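Local coordinates for PhnB protein (Bacillus cereus, PDB 3OMS), which is of unproven function but belongs to the glyoxalase clan and may act as a 3-demethylubiquinone-9 3-methyltransferase, at residues Tyr28-Arg42 and Gly52-Gln64. Residues are numbered along the deposited sequence; the frame is centred on the assembly and turned at random. Where two conformers were deposited one is given.
Sequences YTSLFDQSEIVSISR and GTVIHATFTLNGQ
Thr58 O takes two backbone N-H groups from the same face of its carbonyl plane, Val38 N at 2.9 Å and Ser39 N at 3.2 Å, the signature of a classic beta bulge. It interrupts the antiparallel pairing of strands 37-42 and 56-61, the hairpin at one edge, within the chain, of a beta-alpha-beta-beta-beta module, as in the glyoxalase fold. A second classic bulge sets Ile55 and His56 against Ser41, whose N bonds to His56 O almost in line with the C=O. Before Ile37, side chains supplement the backbone bonds: Thr60 N gives to Glu36 O, while Thr60 OG1 accepts Glu36 N (3.0 Å), and Ser35 OG, set beside its own backbone N by chi1 of -52°, receives Asn62 N at 2.9 Å in a nearly straight bond. Asn62 ND2 reaches Asp33 O (3.2 Å) from above the carbonyl plane. The face of Ile37, Ile40, Ala57 and Phe59 looks toward helix 21-29; there Ile40 CB meets Ala57 CB, and Thr29 CG2 approaches the Phe59 ring obliquely. Leu61 CD2 packs on Tyr28 CB (3.8 Å) and at the edge of the Phe32 ring. The hairpin thus has a hydroxyl-rich face, with Ser39, Ser41 and Thr58, and a largely apolar one backed by the helix, with Arg42 at its end bound to Glu22.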
ATOM      1  N   TYR A  28      -3.551  -5.221 -13.967  1.00 28.46           N
ATOM      2  CA  TYR A  28      -2.597  -5.767 -12.975  1.00 28.01           C
ATOM      3  C   TYR A  28      -2.606  -7.290 -12.946  1.00 29.01           C
ATOM      4  O   TYR A  28      -1.565  -7.935 -12.882  1.00 29.50           O
ATOM      5  CB  TYR A  28      -2.899  -5.246 -11.573  1.00 26.67           C
ATOM      6  CG  TYR A  28      -2.750  -3.744 -11.426  1.00 27.35           C
ATOM      7  CD1 TYR A  28      -1.875  -2.989 -12.252  1.00 24.70           C
ATOM      8  CD2 TYR A  28      -3.447  -3.075 -10.445  1.00 26.39           C
ATOM      9  CE1 TYR A  28      -1.766  -1.632 -12.074  1.00 28.23           C
ATOM     10  CE2 TYR A  28      -3.373  -1.750 -10.289  1.00 25.22           C
ATOM     11  CZ  TYR A  28      -2.524  -1.008 -11.093  1.00 26.09           C
ATOM     12  OH  TYR A  28      -2.462   0.328 -10.827  1.00 25.23           O
ATOM     13  N   THR A  29      -3.789  -7.876 -13.012  1.00 30.12           N
ATOM     14  CA  THR A  29      -3.874  -9.315 -12.933  1.00 31.09           C
ATOM     15  C   THR A  29      -3.280  -9.984 -14.192  1.00 33.17           C
ATOM     16  O   THR A  29      -3.006 -11.166 -14.171  1.00 34.14           O
ATOM     17  CB  THR A  29      -5.295  -9.827 -12.708  1.00 31.05           C
ATOM     18  OG1 THR A  29      -6.137  -9.329 -13.729  1.00 30.04           O
ATOM     19  CG2 THR A  29      -5.856  -9.404 -11.353  1.00 29.27           C
ATOM     20  N   SER A  30      -3.060  -9.236 -15.268  1.00 35.07           N
ATOM     21  CA  SER A  30      -2.381  -9.786 -16.458  1.00 36.87           C
ATOM     22  C   SER A  30      -0.841  -9.838 -16.370  1.00 38.12           C
ATOM     23  O   SER A  30      -0.183 -10.455 -17.240  1.00 39.57           O
ATOM     24  CB  SER A  30      -2.769  -8.966 -17.692  1.00 37.97           C
ATOM     25  OG  SER A  30      -2.000  -7.753 -17.801  1.00 37.93           O
ATOM     26  N   LEU A  31      -0.259  -9.235 -15.336  1.00 36.42           N
ATOM     27  CA  LEU A  31       1.176  -9.006 -15.274  1.00 37.52           C
ATOM     28  C   LEU A  31       1.919 -10.064 -14.505  1.00 39.38           C
ATOM     29  O   LEU A  31       3.132 -10.188 -14.644  1.00 39.05           O
ATOM     30  CB  LEU A  31       1.465  -7.664 -14.581  1.00 36.91           C
ATOM     31  CG  LEU A  31       0.905  -6.418 -15.257  1.00 38.39           C
ATOM     32  CD1 LEU A  31       1.288  -5.201 -14.424  1.00 38.13           C
ATOM     33  CD2 LEU A  31       1.419  -6.303 -16.679  1.00 40.05           C
ATOM     34  N   PHE A  32       1.204 -10.801 -13.648  1.00 39.78           N
ATOM     35  CA  PHE A  32       1.837 -11.760 -12.766  1.00 40.62           C
ATOM     36  C   PHE A  32       1.117 -13.094 -12.828  1.00 42.00           C
ATOM     37  O   PHE A  32      -0.096 -13.167 -13.086  1.00 41.30           O
ATOM     38  CB  PHE A  32       1.807 -11.249 -11.301  1.00 39.74           C
ATOM     39  CG  PHE A  32       2.388  -9.882 -11.121  1.00 38.82           C
ATOM     40  CD1 PHE A  32       3.765  -9.694 -11.141  1.00 40.16           C
ATOM     41  CD2 PHE A  32       1.573  -8.774 -10.927  1.00 36.98           C
ATOM     42  CE1 PHE A  32       4.304  -8.413 -11.002  1.00 38.55           C
ATOM     43  CE2 PHE A  32       2.109  -7.499 -10.801  1.00 35.83           C
ATOM     44  CZ  PHE A  32       3.464  -7.318 -10.827  1.00 39.25           C
ATOM     45  N   ASP A  33       1.879 -14.152 -12.590  1.00 43.49           N
ATOM     46  CA  ASP A  33       1.306 -15.472 -12.483  1.00 45.22           C
ATOM     47  C   ASP A  33       0.371 -15.524 -11.290  1.00 43.22           C
ATOM     48  O   ASP A  33       0.620 -14.843 -10.290  1.00 40.73           O
ATOM     49  CB  ASP A  33       2.402 -16.521 -12.296  1.00 47.44           C
ATOM     50  CG  ASP A  33       2.041 -17.796 -12.933  1.00 54.97           C
ATOM     51  OD1 ASP A  33       2.103 -17.817 -14.198  1.00 63.99           O
ATOM     52  OD2 ASP A  33       1.677 -18.754 -12.190  1.00 60.99           O
ATOM     53  N   GLN A  34      -0.673 -16.355 -11.415  1.00 42.52           N
ATOM     54  CA  GLN A  34      -1.619 -16.661 -10.337  1.00 41.55           C
ATOM     55  C   GLN A  34      -2.241 -15.401  -9.775  1.00 37.14           C
ATOM     56  O   GLN A  34      -2.264 -15.152  -8.555  1.00 35.09           O
ATOM     57  CB  GLN A  34      -0.967 -17.518  -9.268  1.00 43.42           C
ATOM     58  CG  GLN A  34      -0.906 -18.982  -9.685  1.00 50.88           C
ATOM     59  CD  GLN A  34       0.133 -19.722  -8.930  1.00 58.05           C
ATOM     60  OE1 GLN A  34      -0.177 -20.574  -8.098  1.00 63.65           O
ATOM     61  NE2 GLN A  34       1.394 -19.401  -9.204  1.00 62.64           N
ATOM     62  N   SER A  35      -2.782 -14.625 -10.706  1.00 34.35           N
ATOM     63  CA  SER A  35      -3.452 -13.384 -10.371  1.00 32.24           C
ATOM     64  C   SER A  35      -4.814 -13.373 -11.046  1.00 32.59           C
ATOM     65  O   SER A  35      -4.922 -13.562 -12.282  1.00 33.61           O
ATOM     66  CB  SER A  35      -2.614 -12.214 -10.839  1.00 31.62           C
ATOM     67  OG  SER A  35      -1.306 -12.354 -10.356  1.00 29.47           O
ATOM     68  N   GLU A  36      -5.868 -13.163 -10.276  1.00 31.33           N
ATOM     69  CA  GLU A  36      -7.201 -13.097 -10.882  1.00 31.61           C
ATOM     70  C   GLU A  36      -8.146 -12.223 -10.111  1.00 29.87           C
ATOM     71  O   GLU A  36      -7.962 -11.957  -8.913  1.00 28.73           O
ATOM     72  CB  GLU A  36      -7.789 -14.507 -10.997  1.00 35.37           C
ATOM     73  CG  GLU A  36      -7.502 -15.349  -9.851  1.00 36.33           C
ATOM     74  CD  GLU A  36      -7.646 -16.844 -10.141  1.00 40.92           C
ATOM     75  OE1 GLU A  36      -7.516 -17.308 -11.295  1.00 49.05           O
ATOM     76  OE2 GLU A  36      -7.857 -17.586  -9.188  1.00 35.07           O
ATOM     77  N   ILE A  37      -9.173 -11.780 -10.804  1.00 29.38           N
ATOM     78  CA  ILE A  37     -10.271 -11.123 -10.146  1.00 29.67           C
ATOM     79  C   ILE A  37     -11.060 -12.172  -9.371  1.00 27.47           C
ATOM     80  O   ILE A  37     -11.316 -13.245  -9.882  1.00 27.76           O
ATOM     81  CB  ILE A  37     -11.155 -10.333 -11.116  1.00 31.18           C
ATOM     82  CG1 ILE A  37     -10.298  -9.176 -11.734  1.00 32.45           C
ATOM     83  CG2 ILE A  37     -12.330  -9.723 -10.358  1.00 28.54           C
ATOM     84  CD1 ILE A  37     -10.930  -8.496 -12.867  1.00 37.80           C
ATOM     85  N   VAL A  38     -11.295 -11.882  -8.094  1.00 26.40           N
ATOM     86  CA  VAL A  38     -12.049 -12.761  -7.183  1.00 27.82           C
ATOM     87  C   VAL A  38     -13.542 -12.395  -7.151  1.00 28.29           C
ATOM     88  O   VAL A  38     -14.425 -13.265  -7.306  1.00 29.63           O
ATOM     89  CB  VAL A  38     -11.446 -12.764  -5.725  1.00 27.47           C
ATOM     90  CG1 VAL A  38     -12.361 -13.549  -4.774  1.00 26.84           C
ATOM     91  CG2 VAL A  38     -10.037 -13.412  -5.742  1.00 28.80           C
ATOM     92  N   SER A  39     -13.812 -11.112  -6.900  1.00 28.25           N
ATOM     93  CA  SER A  39     -15.179 -10.603  -6.763  1.00 29.67           C
ATOM     94  C   SER A  39     -15.238  -9.175  -7.234  1.00 29.77           C
ATOM     95  O   SER A  39     -14.252  -8.426  -7.099  1.00 28.22           O
ATOM     96  CB  SER A  39     -15.670 -10.688  -5.316  1.00 31.99           C
ATOM     97  OG  SER A  39     -14.861  -9.953  -4.412  1.00 30.10           O
ATOM     98  N   ILE A  40     -16.380  -8.772  -7.776  1.00 30.08           N
ATOM     99  CA  ILE A  40     -16.527  -7.371  -8.225  1.00 30.61           C
ATOM    100  C   ILE A  40     -17.991  -7.001  -8.171  1.00 32.92           C
ATOM    101  O   ILE A  40     -18.844  -7.762  -8.666  1.00 33.39           O
ATOM    102  CB  ILE A  40     -15.955  -7.165  -9.663  1.00 30.92           C
ATOM    103  CG1 ILE A  40     -16.210  -5.724 -10.169  1.00 31.11           C
ATOM    104  CG2 ILE A  40     -16.582  -8.200 -10.651  1.00 32.39           C
ATOM    105  CD1 ILE A  40     -15.372  -5.319 -11.384  1.00 32.41           C
ATOM    106  N   SER A  41     -18.318  -5.888  -7.510  1.00 33.62           N
ATOM    107  CA  SER A  41     -19.678  -5.336  -7.587  0.60 36.66           C
ATOM    108  C   SER A  41     -19.593  -3.917  -8.137  1.00 36.79           C
ATOM    109  O   SER A  41     -18.633  -3.186  -7.857  1.00 34.73           O
ATOM    110  CB  SER A  41     -20.376  -5.351  -6.228  0.60 37.90           C
ATOM    111  OG  SER A  41     -19.512  -4.824  -5.247  0.60 40.12           O
ATOM    112  N   ARG A  42     -20.581  -3.563  -8.967  1.00 39.12           N
ATOM    113  CA  ARG A  42     -20.610  -2.312  -9.723  1.00 39.93           C
ATOM    114  C   ARG A  42     -21.891  -1.556  -9.442  1.00 42.78           C
ATOM    115  O   ARG A  42     -22.937  -2.168  -9.247  1.00 42.59           O
ATOM    116  CB  ARG A  42     -20.581  -2.609 -11.214  1.00 40.48           C
ATOM    117  CG  ARG A  42     -19.395  -3.422 -11.659  1.00 40.30           C
ATOM    118  CD  ARG A  42     -19.355  -3.532 -13.167  1.00 40.57           C
ATOM    119  NE  ARG A  42     -18.294  -4.430 -13.615  1.00 40.95           N
ATOM    120  CZ  ARG A  42     -18.424  -5.756 -13.734  1.00 42.60           C
ATOM    121  NH1 ARG A  42     -19.555  -6.352 -13.398  1.00 44.17           N
ATOM    122  NH2 ARG A  42     -17.402  -6.498 -14.176  1.00 40.35           N
ATOM    123  N   GLY A  52     -21.891   1.500 -13.488  1.00 50.09           N
ATOM    124  CA  GLY A  52     -20.790   0.653 -14.001  1.00 46.93           C
ATOM    125  C   GLY A  52     -19.448   0.712 -13.276  1.00 43.09           C
ATOM    126  O   GLY A  52     -18.593  -0.133 -13.517  1.00 40.79           O
ATOM    127  N   THR A  53     -19.234   1.726 -12.435  1.00 41.98           N
ATOM    128  CA  THR A  53     -17.996   1.825 -11.666  1.00 39.01           C
ATOM    129  C   THR A  53     -18.024   0.843 -10.481  1.00 37.54           C
ATOM    130  O   THR A  53     -19.099   0.364 -10.070  1.00 39.33           O
ATOM    131  CB  THR A  53     -17.712   3.275 -11.161  1.00 39.28           C
ATOM    132  OG1 THR A  53     -18.668   3.623 -10.147  1.00 39.18           O
ATOM    133  CG2 THR A  53     -17.743   4.266 -12.349  1.00 40.45           C
ATOM    134  N   VAL A  54     -16.844   0.578  -9.920  1.00 35.63           N
ATOM    135  CA  VAL A  54     -16.690  -0.449  -8.877  1.00 34.56           C
ATOM    136  C   VAL A  54     -17.114   0.043  -7.483  1.00 34.36           C
ATOM    137  O   VAL A  54     -16.531   0.993  -6.912  1.00 34.28           O
ATOM    138  CB  VAL A  54     -15.255  -0.970  -8.847  1.00 32.98           C
ATOM    139  CG1 VAL A  54     -14.988  -1.954  -7.652  1.00 32.79           C
ATOM    140  CG2 VAL A  54     -14.910  -1.647 -10.193  1.00 33.51           C
ATOM    141  N   ILE A  55     -18.113  -0.621  -6.922  1.00 34.63           N
ATOM    142  CA  ILE A  55     -18.443  -0.464  -5.523  1.00 35.03           C
ATOM    143  C   ILE A  55     -17.311  -1.026  -4.655  1.00 33.67           C
ATOM    144  O   ILE A  55     -16.753  -0.343  -3.786  1.00 32.40           O
ATOM    145  CB  ILE A  55     -19.740  -1.210  -5.137  1.00 36.76           C
ATOM    146  CG1 ILE A  55     -20.945  -0.778  -5.988  1.00 38.46           C
ATOM    147  CG2 ILE A  55     -20.074  -0.977  -3.664  1.00 37.41           C
ATOM    148  CD1 ILE A  55     -22.246  -1.615  -5.661  1.00 39.28           C
ATOM    149  N   HIS A  56     -16.996  -2.299  -4.890  1.00 32.87           N
ATOM    150  CA  HIS A  56     -15.880  -2.962  -4.233  0.70 32.08           C
ATOM    151  C   HIS A  56     -15.451  -4.116  -5.125  1.00 30.85           C
ATOM    152  O   HIS A  56     -16.301  -4.718  -5.786  1.00 30.05           O
ATOM    153  CB  HIS A  56     -16.256  -3.433  -2.815  0.70 33.60           C
ATOM    154  CG  HIS A  56     -17.395  -4.410  -2.759  0.70 37.52           C
ATOM    155  ND1 HIS A  56     -17.235  -5.757  -3.012  0.70 40.53           N
ATOM    156  CD2 HIS A  56     -18.702  -4.239  -2.446  0.70 41.41           C
ATOM    157  CE1 HIS A  56     -18.399  -6.370  -2.875  0.70 44.86           C
ATOM    158  NE2 HIS A  56     -19.306  -5.473  -2.531  0.70 45.68           N
ATOM    159  N   ALA A  57     -14.153  -4.393  -5.139  1.00 29.36           N
ATOM    160  CA  ALA A  57     -13.601  -5.559  -5.839  1.00 28.13           C
ATOM    161  C   ALA A  57     -12.395  -6.098  -5.082  1.00 27.39           C
ATOM    162  O   ALA A  57     -11.625  -5.320  -4.468  1.00 26.56           O
ATOM    163  CB  ALA A  57     -13.215  -5.197  -7.292  1.00 27.57           C
ATOM    164  N   THR A  58     -12.239  -7.427  -5.124  1.00 27.39           N
ATOM    165  CA  THR A  58     -11.092  -8.138  -4.547  1.00 27.15           C
ATOM    166  C   THR A  58     -10.425  -8.884  -5.662  1.00 27.63           C
ATOM    167  O   THR A  58     -11.083  -9.482  -6.501  1.00 27.32           O
ATOM    168  CB  THR A  58     -11.506  -9.118  -3.461  1.00 28.12           C
ATOM    169  OG1 THR A  58     -12.092  -8.386  -2.383  1.00 28.79           O
ATOM    170  CG2 THR A  58     -10.317 -10.019  -2.959  1.00 27.51           C
ATOM    171  N   PHE A  59      -9.093  -8.819  -5.701  1.00 26.06           N
ATOM    172  CA  PHE A  59      -8.317  -9.557  -6.694  1.00 27.00           C
ATOM    173  C   PHE A  59      -7.050 -10.036  -6.077  1.00 26.95           C
ATOM    174  O   PHE A  59      -6.621  -9.508  -5.037  1.00 28.07           O
ATOM    175  CB  PHE A  59      -8.008  -8.697  -7.915  1.00 26.58           C
ATOM    176  CG  PHE A  59      -7.216  -7.460  -7.634  1.00 25.81           C
ATOM    177  CD1 PHE A  59      -5.875  -7.341  -8.070  1.00 25.75           C
ATOM    178  CD2 PHE A  59      -7.826  -6.335  -7.044  1.00 25.26           C
ATOM    179  CE1 PHE A  59      -5.155  -6.159  -7.869  1.00 23.23           C
ATOM    180  CE2 PHE A  59      -7.075  -5.161  -6.814  1.00 27.32           C
ATOM    181  CZ  PHE A  59      -5.742  -5.079  -7.233  1.00 25.01           C
ATOM    182  N   THR A  60      -6.403 -11.013  -6.713  1.00 26.99           N
ATOM    183  CA  THR A  60      -5.127 -11.483  -6.217  1.00 26.45           C
ATOM    184  C   THR A  60      -4.002 -11.066  -7.197  1.00 26.73           C
ATOM    185  O   THR A  60      -4.217 -10.943  -8.400  1.00 26.40           O
ATOM    186  CB  THR A  60      -5.099 -12.984  -6.038  1.00 28.22           C
ATOM    187  OG1 THR A  60      -5.420 -13.610  -7.304  1.00 30.63           O
ATOM    188  CG2 THR A  60      -6.046 -13.424  -4.931  1.00 26.64           C
ATOM    189  N   LEU A  61      -2.821 -10.801  -6.634  1.00 25.90           N
ATOM    190  CA  LEU A  61      -1.597 -10.710  -7.387  1.00 26.35           C
ATOM    191  C   LEU A  61      -0.646 -11.737  -6.803  1.00 27.16           C
ATOM    192  O   LEU A  61      -0.271 -11.681  -5.611  1.00 26.30           O
ATOM    193  CB  LEU A  61      -1.045  -9.281  -7.320  1.00 24.36           C
ATOM    194  CG  LEU A  61      -1.887  -8.104  -7.856  1.00 26.56           C
ATOM    195  CD1 LEU A  61      -1.164  -6.759  -7.632  1.00 25.30           C
ATOM    196  CD2 LEU A  61      -2.314  -8.276  -9.358  1.00 24.01           C
ATOM    197  N   ASN A  62      -0.326 -12.742  -7.613  1.00 29.29           N
ATOM    198  CA  ASN A  62       0.435 -13.899  -7.172  1.00 31.13           C
ATOM    199  C   ASN A  62      -0.099 -14.470  -5.891  1.00 31.54           C
ATOM    200  O   ASN A  62       0.673 -14.750  -4.976  1.00 32.11           O
ATOM    201  CB  ASN A  62       1.912 -13.526  -7.004  1.00 32.15           C
ATOM    202  CG  ASN A  62       2.866 -14.738  -7.046  1.00 35.90           C
ATOM    203  OD1 ASN A  62       3.622 -14.957  -6.099  1.00 41.23           O
ATOM    204  ND2 ASN A  62       2.826 -15.522  -8.118  1.00 35.86           N
ATOM    205  N   GLY A  63      -1.409 -14.644  -5.797  1.00 30.44           N
ATOM    206  CA  GLY A  63      -1.975 -15.302  -4.632  1.00 32.65           C
ATOM    207  C   GLY A  63      -2.315 -14.348  -3.483  1.00 31.01           C
ATOM    208  O   GLY A  63      -3.058 -14.741  -2.617  1.00 32.18           O
ATOM    209  N   GLN A  64      -1.765 -13.123  -3.487  1.00 28.75           N
ATOM    210  CA  GLN A  64      -1.993 -12.153  -2.410  0.50 28.02           C
ATOM    211  C   GLN A  64      -3.219 -11.322  -2.738  1.00 25.85           C
ATOM    212  O   GLN A  64      -3.324 -10.814  -3.825  1.00 25.50           O
ATOM    213  CB  GLN A  64      -0.786 -11.227  -2.246  0.50 27.57           C
ATOM    214  CG  GLN A  64      -0.935 -10.154  -1.156  0.50 28.43           C
ATOM    215  CD  GLN A  64       0.295  -9.244  -1.032  0.50 27.99           C
ATOM    216  OE1 GLN A  64       1.316  -9.465  -1.690  0.50 29.70           O
ATOM    217  NE2 GLN A  64       0.181  -8.192  -0.220  0.50 26.02           N
TER
HETATM  218  O   HOH W   1      -4.770 -16.283  -6.877  1.00 20.64           O
HETATM  219  O   HOH W   2     -15.604  -7.565  -3.738  1.00 24.37           O